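Local structure of probable transcriptional regulator (Pseudomonas aeruginosa, 2ESN) at residues 9-21 with 34-48. The protein is a probable LysR-type transcriptional regulator that presumably binds DNA through a helix-turn-helix domain and a small effector through a substrate-binding domain. Sequence-based numbering, arbitrary orientation.
Sequences RLDLNLLLVFDAL and LAISASAFSHALGRL
Leu14, Val17 and Leu21 bring helix 15-21 and its lead-in against helix 38-48, the two axes crossing at -106° with a closest approach of 9.5 Å. Val17 is the central knob, seated in a hole formed by Leu34, Phe41, Ala44 and Leu45. Its two branches divide the work: CG1, anti to the backbone N (chi1 171°), lies over one face of the Phe41 ring, 4.0 Å from the centroid, a CH-pi contact, whereas CG2 fits between Leu34 CD1 and Ala44 CB. Leu21 approaches the same ring at its edge, with CG 3.8 Å from Phe41 CZ. Both segments belong to the helix-turn-helix region of the LysR family; a Schellman motif at Ala35, ending helix 27-34, and an N-cap at Ser37, whose OG accepts from Ala40 N, bound the turn before helix 38-52, by family homology probably the DNA-recognition helix. Toward the C-terminal end of 34-48, Leu48 CD2 packs 3.4 Å from Phe18 CB, while Leu48 CD1 meets Leu14 CB and Leu10 CD1. Phe18 also touches Ala70 and Ala74 of helix 68-87. A salt bridge lies at the border of the apolar packing: Arg47 NH2 donates to the anti lone pair of Asp11 OD1 at 2.8 Å, the carboxylate and guanidinium planes 43° apart. A water donates to Asp11 OD1 and accepts from Arg47 NH1, adding a second link, and Leu14 CD2 covers one guanidinium face, 3.8 Å above its centre. Asp11 OD2 accepts from Asn13 N, closing an Asx turn.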
ATOM      1  N   ARG C   9       7.897  18.150  30.768  1.00 44.42           N
ATOM      2  CA  ARG C   9       7.896  18.603  32.155  1.00 44.37           C
ATOM      3  C   ARG C   9       8.019  17.473  33.206  1.00 42.91           C
ATOM      4  O   ARG C   9       8.496  17.685  34.308  1.00 44.11           O
ATOM      5  CB  ARG C   9       6.593  19.355  32.430  1.00 45.09           C
ATOM      6  CG  ARG C   9       6.732  20.348  33.555  1.00 50.41           C
ATOM      7  CD  ARG C   9       7.223  21.677  32.998  1.00 56.47           C
ATOM      8  NE  ARG C   9       8.217  22.364  33.840  1.00 58.78           N
ATOM      9  CZ  ARG C   9       7.941  23.200  34.847  1.00 59.69           C
ATOM     10  NH1 ARG C   9       8.948  23.781  35.502  1.00 57.61           N
ATOM     11  NH2 ARG C   9       6.679  23.457  35.220  1.00 59.55           N
ATOM     12  N   LEU C  10       7.589  16.279  32.861  1.00 40.07           N
ATOM     13  CA  LEU C  10       7.509  15.190  33.825  1.00 37.75           C
ATOM     14  C   LEU C  10       8.795  14.381  33.776  1.00 36.23           C
ATOM     15  O   LEU C  10       9.300  14.030  32.691  1.00 36.03           O
ATOM     16  CB  LEU C  10       6.299  14.330  33.497  1.00 37.45           C
ATOM     17  CG  LEU C  10       5.804  13.225  34.449  1.00 38.88           C
ATOM     18  CD1 LEU C  10       5.360  13.744  35.825  1.00 38.97           C
ATOM     19  CD2 LEU C  10       4.756  12.370  33.769  1.00 37.70           C
ATOM     20  N   ASP C  11       9.327  14.058  34.951  1.00 34.37           N
ATOM     21  CA  ASP C  11      10.341  13.000  34.993  1.00 31.64           C
ATOM     22  C   ASP C  11       9.657  11.665  34.697  1.00 31.62           C
ATOM     23  O   ASP C  11       9.140  10.999  35.593  1.00 29.19           O
ATOM     24  CB  ASP C  11      11.033  12.969  36.329  1.00 32.12           C
ATOM     25  CG  ASP C  11      12.178  11.977  36.359  1.00 30.58           C
ATOM     26  OD1 ASP C  11      12.959  12.026  37.301  1.00 29.76           O
ATOM     27  OD2 ASP C  11      12.305  11.154  35.459  1.00 25.69           O
ATOM     28  N   LEU C  12       9.671  11.292  33.415  1.00 30.14           N
ATOM     29  CA  LEU C  12       9.126  10.031  32.943  1.00 29.83           C
ATOM     30  C   LEU C  12       9.556   8.744  33.689  1.00 29.50           C
ATOM     31  O   LEU C  12       8.835   7.722  33.644  1.00 30.56           O
ATOM     32  CB  LEU C  12       9.412   9.894  31.418  1.00 29.04           C
ATOM     33  CG  LEU C  12       8.826  11.040  30.545  1.00 30.95           C
ATOM     34  CD1 LEU C  12       9.103  10.845  29.055  1.00 30.21           C
ATOM     35  CD2 LEU C  12       7.331  11.262  30.779  1.00 30.35           C
ATOM     36  N   ASN C  13      10.731   8.748  34.312  1.00 29.22           N
ATOM     37  CA  ASN C  13      11.187   7.571  35.042  1.00 31.01           C
ATOM     38  C   ASN C  13      10.290   7.314  36.214  1.00 30.65           C
ATOM     39  O   ASN C  13      10.155   6.152  36.616  1.00 29.34           O
ATOM     40  CB  ASN C  13      12.629   7.686  35.581  1.00 30.62           C
ATOM     41  CG  ASN C  13      13.611   7.855  34.509  1.00 31.89           C
ATOM     42  OD1 ASN C  13      14.322   8.885  34.435  1.00 33.49           O
ATOM     43  ND2 ASN C  13      13.668   6.894  33.636  1.00 28.35           N
ATOM     44  N   LEU C  14       9.682   8.376  36.749  1.00 29.92           N
ATOM     45  CA  LEU C  14       8.700   8.223  37.848  1.00 31.34           C
ATOM     46  C   LEU C  14       7.477   7.467  37.433  1.00 32.55           C
ATOM     47  O   LEU C  14       6.705   7.051  38.284  1.00 32.50           O
ATOM     48  CB  LEU C  14       8.214   9.566  38.321  1.00 29.14           C
ATOM     49  CG  LEU C  14       9.242  10.522  38.971  1.00 29.47           C
ATOM     50  CD1 LEU C  14       8.559  11.860  39.272  1.00 26.22           C
ATOM     51  CD2 LEU C  14       9.907   9.922  40.233  1.00 25.85           C
ATOM     52  N   LEU C  15       7.255   7.319  36.127  1.00 33.95           N
ATOM     53  CA  LEU C  15       6.073   6.561  35.646  1.00 33.73           C
ATOM     54  C   LEU C  15       6.242   5.060  35.777  1.00 32.52           C
ATOM     55  O   LEU C  15       5.247   4.330  35.768  1.00 33.01           O
ATOM     56  CB  LEU C  15       5.705   6.897  34.205  1.00 33.89           C
ATOM     57  CG  LEU C  15       5.139   8.294  34.030  1.00 36.86           C
ATOM     58  CD1 LEU C  15       4.992   8.556  32.567  1.00 38.86           C
ATOM     59  CD2 LEU C  15       3.805   8.518  34.767  1.00 36.45           C
ATOM     60  N   LEU C  16       7.468   4.565  35.860  1.00 32.90           N
ATOM     61  CA  LEU C  16       7.624   3.120  36.186  1.00 33.26           C
ATOM     62  C   LEU C  16       7.236   2.835  37.608  1.00 33.48           C
ATOM     63  O   LEU C  16       6.939   1.674  37.907  1.00 32.17           O
ATOM     64  CB  LEU C  16       9.064   2.608  36.081  1.00 34.91           C
ATOM     65  CG  LEU C  16       9.635   2.847  34.702  1.00 38.13           C
ATOM     66  CD1 LEU C  16      11.098   2.677  34.857  1.00 37.79           C
ATOM     67  CD2 LEU C  16       9.005   1.782  33.822  1.00 37.65           C
ATOM     68  N   VAL C  17       7.362   3.850  38.499  1.00 32.16           N
ATOM     69  CA  VAL C  17       7.004   3.702  39.933  1.00 31.84           C
ATOM     70  C   VAL C  17       5.489   3.711  40.015  1.00 31.23           C
ATOM     71  O   VAL C  17       4.862   2.836  40.634  1.00 30.94           O
ATOM     72  CB  VAL C  17       7.665   4.860  40.809  1.00 32.33           C
ATOM     73  CG1 VAL C  17       7.142   4.851  42.187  1.00 36.16           C
ATOM     74  CG2 VAL C  17       9.178   4.707  40.857  1.00 34.19           C
ATOM     75  N   PHE C  18       4.874   4.677  39.334  1.00 30.38           N
ATOM     76  CA  PHE C  18       3.439   4.697  39.163  1.00 30.60           C
ATOM     77  C   PHE C  18       2.901   3.332  38.679  1.00 32.43           C
ATOM     78  O   PHE C  18       1.949   2.815  39.240  1.00 30.98           O
ATOM     79  CB  PHE C  18       2.966   5.763  38.180  1.00 30.64           C
ATOM     80  CG  PHE C  18       1.458   5.853  38.081  1.00 31.08           C
ATOM     81  CD1 PHE C  18       0.766   5.195  37.096  1.00 34.98           C
ATOM     82  CD2 PHE C  18       0.714   6.570  39.033  1.00 34.60           C
ATOM     83  CE1 PHE C  18      -0.675   5.268  37.023  1.00 30.72           C
ATOM     84  CE2 PHE C  18      -0.724   6.654  38.946  1.00 30.80           C
ATOM     85  CZ  PHE C  18      -1.385   5.997  37.929  1.00 30.61           C
ATOM     86  N   ASP C  19       3.451   2.829  37.581  1.00 33.16           N
ATOM     87  CA  ASP C  19       2.960   1.604  36.984  1.00 34.14           C
ATOM     88  C   ASP C  19       3.127   0.350  37.936  1.00 35.02           C
ATOM     89  O   ASP C  19       2.199  -0.440  38.082  1.00 35.76           O
ATOM     90  CB  ASP C  19       3.698   1.367  35.679  1.00 33.09           C
ATOM     91  CG  ASP C  19       3.205   0.095  34.938  1.00 35.83           C
ATOM     92  OD1 ASP C  19       3.915  -0.927  34.958  1.00 33.65           O
ATOM     93  OD2 ASP C  19       2.129   0.146  34.324  1.00 34.86           O
ATOM     94  N   ALA C  20       4.309   0.197  38.532  1.00 34.18           N
ATOM     95  CA  ALA C  20       4.580  -0.859  39.502  1.00 34.06           C
ATOM     96  C   ALA C  20       3.634  -0.798  40.724  1.00 36.01           C
ATOM     97  O   ALA C  20       3.110  -1.842  41.183  1.00 34.60           O
ATOM     98  CB  ALA C  20       5.963  -0.767  39.923  1.00 33.73           C
ATOM     99  N   LEU C  21       3.376   0.415  41.231  1.00 34.04           N
ATOM    100  CA  LEU C  21       2.530   0.587  42.391  1.00 34.55           C
ATOM    101  C   LEU C  21       1.085   0.295  41.987  1.00 35.26           C
ATOM    102  O   LEU C  21       0.317  -0.223  42.801  1.00 35.17           O
ATOM    103  CB  LEU C  21       2.608   2.028  42.996  1.00 33.65           C
ATOM    104  CG  LEU C  21       2.529   2.278  44.523  1.00 37.77           C
ATOM    105  CD1 LEU C  21       2.049   3.700  45.021  1.00 29.98           C
ATOM    106  CD2 LEU C  21       1.974   1.082  45.388  1.00 36.04           C
ATOM    107  N   LEU C  34      11.239  -3.054  41.295  1.00 48.28           N
ATOM    108  CA  LEU C  34      12.081  -2.044  40.672  1.00 47.10           C
ATOM    109  C   LEU C  34      13.535  -2.086  41.154  1.00 48.33           C
ATOM    110  O   LEU C  34      14.354  -1.335  40.639  1.00 46.83           O
ATOM    111  CB  LEU C  34      11.513  -0.661  40.908  1.00 47.14           C
ATOM    112  CG  LEU C  34      10.086  -0.412  40.422  1.00 45.25           C
ATOM    113  CD1 LEU C  34       9.557   0.909  40.939  1.00 44.62           C
ATOM    114  CD2 LEU C  34      10.044  -0.432  38.935  1.00 46.00           C
ATOM    115  N   ALA C  35      13.813  -2.936  42.154  1.00 48.69           N
ATOM    116  CA  ALA C  35      15.163  -3.140  42.749  1.00 49.11           C
ATOM    117  C   ALA C  35      15.621  -1.853  43.328  1.00 48.72           C
ATOM    118  O   ALA C  35      16.747  -1.416  43.066  1.00 50.99           O
ATOM    119  CB  ALA C  35      16.184  -3.679  41.725  1.00 47.57           C
ATOM    120  N   ILE C  36      14.727  -1.195  44.065  1.00 48.00           N
ATOM    121  CA  ILE C  36      15.114   0.019  44.794  1.00 46.53           C
ATOM    122  C   ILE C  36      14.679  -0.081  46.223  1.00 46.46           C
ATOM    123  O   ILE C  36      13.688  -0.742  46.524  1.00 45.39           O
ATOM    124  CB  ILE C  36      14.540   1.347  44.153  1.00 47.37           C
ATOM    125  CG1 ILE C  36      12.993   1.432  44.277  1.00 45.18           C
ATOM    126  CG2 ILE C  36      15.017   1.478  42.724  1.00 46.99           C
ATOM    127  CD1 ILE C  36      12.375   2.623  43.548  1.00 44.50           C
ATOM    128  N   SER C  37      15.437   0.567  47.100  1.00 47.25           N
ATOM    129  CA  SER C  37      15.126   0.581  48.510  1.00 48.12           C
ATOM    130  C   SER C  37      13.754   1.186  48.805  1.00 49.09           C
ATOM    131  O   SER C  37      13.095   1.811  47.945  1.00 49.01           O
ATOM    132  CB  SER C  37      16.215   1.319  49.282  1.00 48.26           C
ATOM    133  OG  SER C  37      16.054   2.716  49.204  1.00 47.83           O
ATOM    134  N   ALA C  38      13.320   0.991  50.039  1.00 49.06           N
ATOM    135  CA  ALA C  38      11.989   1.392  50.453  1.00 49.15           C
ATOM    136  C   ALA C  38      11.904   2.894  50.463  1.00 49.27           C
ATOM    137  O   ALA C  38      10.907   3.439  50.028  1.00 50.31           O
ATOM    138  CB  ALA C  38      11.670   0.854  51.841  1.00 49.55           C
ATOM    139  N   SER C  39      12.958   3.545  50.943  1.00 49.35           N
ATOM    140  CA  SER C  39      12.967   4.982  51.096  1.00 49.17           C
ATOM    141  C   SER C  39      13.130   5.660  49.732  1.00 47.90           C
ATOM    142  O   SER C  39      12.587   6.762  49.517  1.00 48.23           O
ATOM    143  CB  SER C  39      14.004   5.421  52.137  1.00 49.95           C
ATOM    144  OG  SER C  39      15.272   5.733  51.586  1.00 52.05           O
ATOM    145  N   ALA C  40      13.806   4.965  48.808  1.00 45.33           N
ATOM    146  CA  ALA C  40      13.983   5.448  47.448  1.00 42.55           C
ATOM    147  C   ALA C  40      12.629   5.439  46.758  1.00 40.89           C
ATOM    148  O   ALA C  40      12.278   6.424  46.079  1.00 39.54           O
ATOM    149  CB  ALA C  40      14.974   4.599  46.670  1.00 41.96           C
ATOM    150  N   PHE C  41      11.905   4.325  46.912  1.00 38.76           N
ATOM    151  CA  PHE C  41      10.548   4.199  46.436  1.00 37.88           C
ATOM    152  C   PHE C  41       9.643   5.293  46.981  1.00 38.42           C
ATOM    153  O   PHE C  41       8.801   5.853  46.279  1.00 36.49           O
ATOM    154  CB  PHE C  41       9.918   2.836  46.778  1.00 37.68           C
ATOM    155  CG  PHE C  41       8.663   2.543  45.956  1.00 38.38           C
ATOM    156  CD1 PHE C  41       8.764   1.982  44.669  1.00 36.08           C
ATOM    157  CD2 PHE C  41       7.408   2.849  46.453  1.00 38.07           C
ATOM    158  CE1 PHE C  41       7.624   1.727  43.876  1.00 38.36           C
ATOM    159  CE2 PHE C  41       6.251   2.613  45.680  1.00 33.79           C
ATOM    160  CZ  PHE C  41       6.344   2.061  44.393  1.00 34.46           C
ATOM    161  N   SER C  42       9.766   5.548  48.267  1.00 38.35           N
ATOM    162  CA  SER C  42       8.809   6.430  48.908  1.00 39.16           C
ATOM    163  C   SER C  42       9.100   7.888  48.444  1.00 38.49           C
ATOM    164  O   SER C  42       8.176   8.671  48.229  1.00 38.45           O
ATOM    165  CB  SER C  42       8.991   6.289  50.408  1.00 40.23           C
ATOM    166  OG  SER C  42       8.095   7.113  51.112  1.00 44.85           O
ATOM    167  N   HIS C  43      10.388   8.215  48.272  1.00 37.09           N
ATOM    168  CA  HIS C  43      10.805   9.520  47.746  1.00 36.81           C
ATOM    169  C   HIS C  43      10.222   9.663  46.334  1.00 35.29           C
ATOM    170  O   HIS C  43       9.647  10.703  45.993  1.00 35.54           O
ATOM    171  CB  HIS C  43      12.359   9.666  47.759  1.00 36.20           C
ATOM    172  CG  HIS C  43      12.891  10.903  47.065  1.00 41.51           C
ATOM    173  ND1 HIS C  43      12.326  12.165  47.209  1.00 42.64           N
ATOM    174  CD2 HIS C  43      13.997  11.087  46.297  1.00 42.17           C
ATOM    175  CE1 HIS C  43      13.015  13.046  46.498  1.00 39.57           C
ATOM    176  NE2 HIS C  43      14.032  12.421  45.936  1.00 43.38           N
ATOM    177  N   ALA C  44      10.342   8.619  45.516  1.00 33.64           N
ATOM    178  CA  ALA C  44       9.913   8.690  44.104  1.00 32.43           C
ATOM    179  C   ALA C  44       8.428   8.912  44.048  1.00 32.02           C
ATOM    180  O   ALA C  44       7.948   9.739  43.242  1.00 29.99           O
ATOM    181  CB  ALA C  44      10.301   7.430  43.347  1.00 31.36           C
ATOM    182  N   LEU C  45       7.689   8.189  44.912  1.00 31.29           N
ATOM    183  CA  LEU C  45       6.236   8.351  44.954  1.00 33.07           C
ATOM    184  C   LEU C  45       5.891   9.802  45.370  1.00 32.71           C
ATOM    185  O   LEU C  45       4.939  10.358  44.858  1.00 33.51           O
ATOM    186  CB  LEU C  45       5.591   7.346  45.929  1.00 33.94           C
ATOM    187  CG  LEU C  45       4.110   7.528  46.304  1.00 35.15           C
ATOM    188  CD1 LEU C  45       3.168   7.505  45.081  1.00 32.55           C
ATOM    189  CD2 LEU C  45       3.674   6.438  47.402  1.00 33.66           C
ATOM    190  N   GLY C  46       6.689  10.380  46.290  1.00 32.12           N
ATOM    191  CA  GLY C  46       6.514  11.740  46.733  1.00 31.99           C
ATOM    192  C   GLY C  46       6.718  12.725  45.589  1.00 31.03           C
ATOM    193  O   GLY C  46       5.929  13.632  45.426  1.00 31.03           O
ATOM    194  N   ARG C  47       7.787  12.545  44.810  1.00 30.22           N
ATOM    195  CA  ARG C  47       8.011  13.352  43.632  1.00 31.16           C
ATOM    196  C   ARG C  47       6.874  13.261  42.586  1.00 32.06           C
ATOM    197  O   ARG C  47       6.501  14.270  41.983  1.00 32.40           O
ATOM    198  CB  ARG C  47       9.352  12.981  43.006  1.00 30.40           C
ATOM    199  CG  ARG C  47      10.558  13.260  43.904  1.00 30.43           C
ATOM    200  CD  ARG C  47      11.773  12.775  43.179  1.00 35.81           C
ATOM    201  NE  ARG C  47      11.692  13.321  41.823  1.00 39.85           N
ATOM    202  CZ  ARG C  47      12.334  12.835  40.760  1.00 42.16           C
ATOM    203  NH1 ARG C  47      13.150  11.805  40.900  1.00 40.75           N
ATOM    204  NH2 ARG C  47      12.189  13.424  39.572  1.00 38.86           N
ATOM    205  N   LEU C  48       6.354  12.049  42.352  1.00 32.54           N
ATOM    206  CA  LEU C  48       5.305  11.857  41.396  1.00 34.21           C
ATOM    207  C   LEU C  48       4.045  12.533  41.926  1.00 35.40           C
ATOM    208  O   LEU C  48       3.298  13.144  41.135  1.00 37.67           O
ATOM    209  CB  LEU C  48       5.066  10.345  41.098  1.00 35.18           C
ATOM    210  CG  LEU C  48       4.235  10.076  39.806  1.00 36.46           C
ATOM    211  CD1 LEU C  48       4.771  10.873  38.575  1.00 42.53           C
ATOM    212  CD2 LEU C  48       4.209   8.668  39.418  1.00 37.48           C
TER
HETATM  213  O   HOH W   1      13.468   9.819  38.775  1.00 49.53           O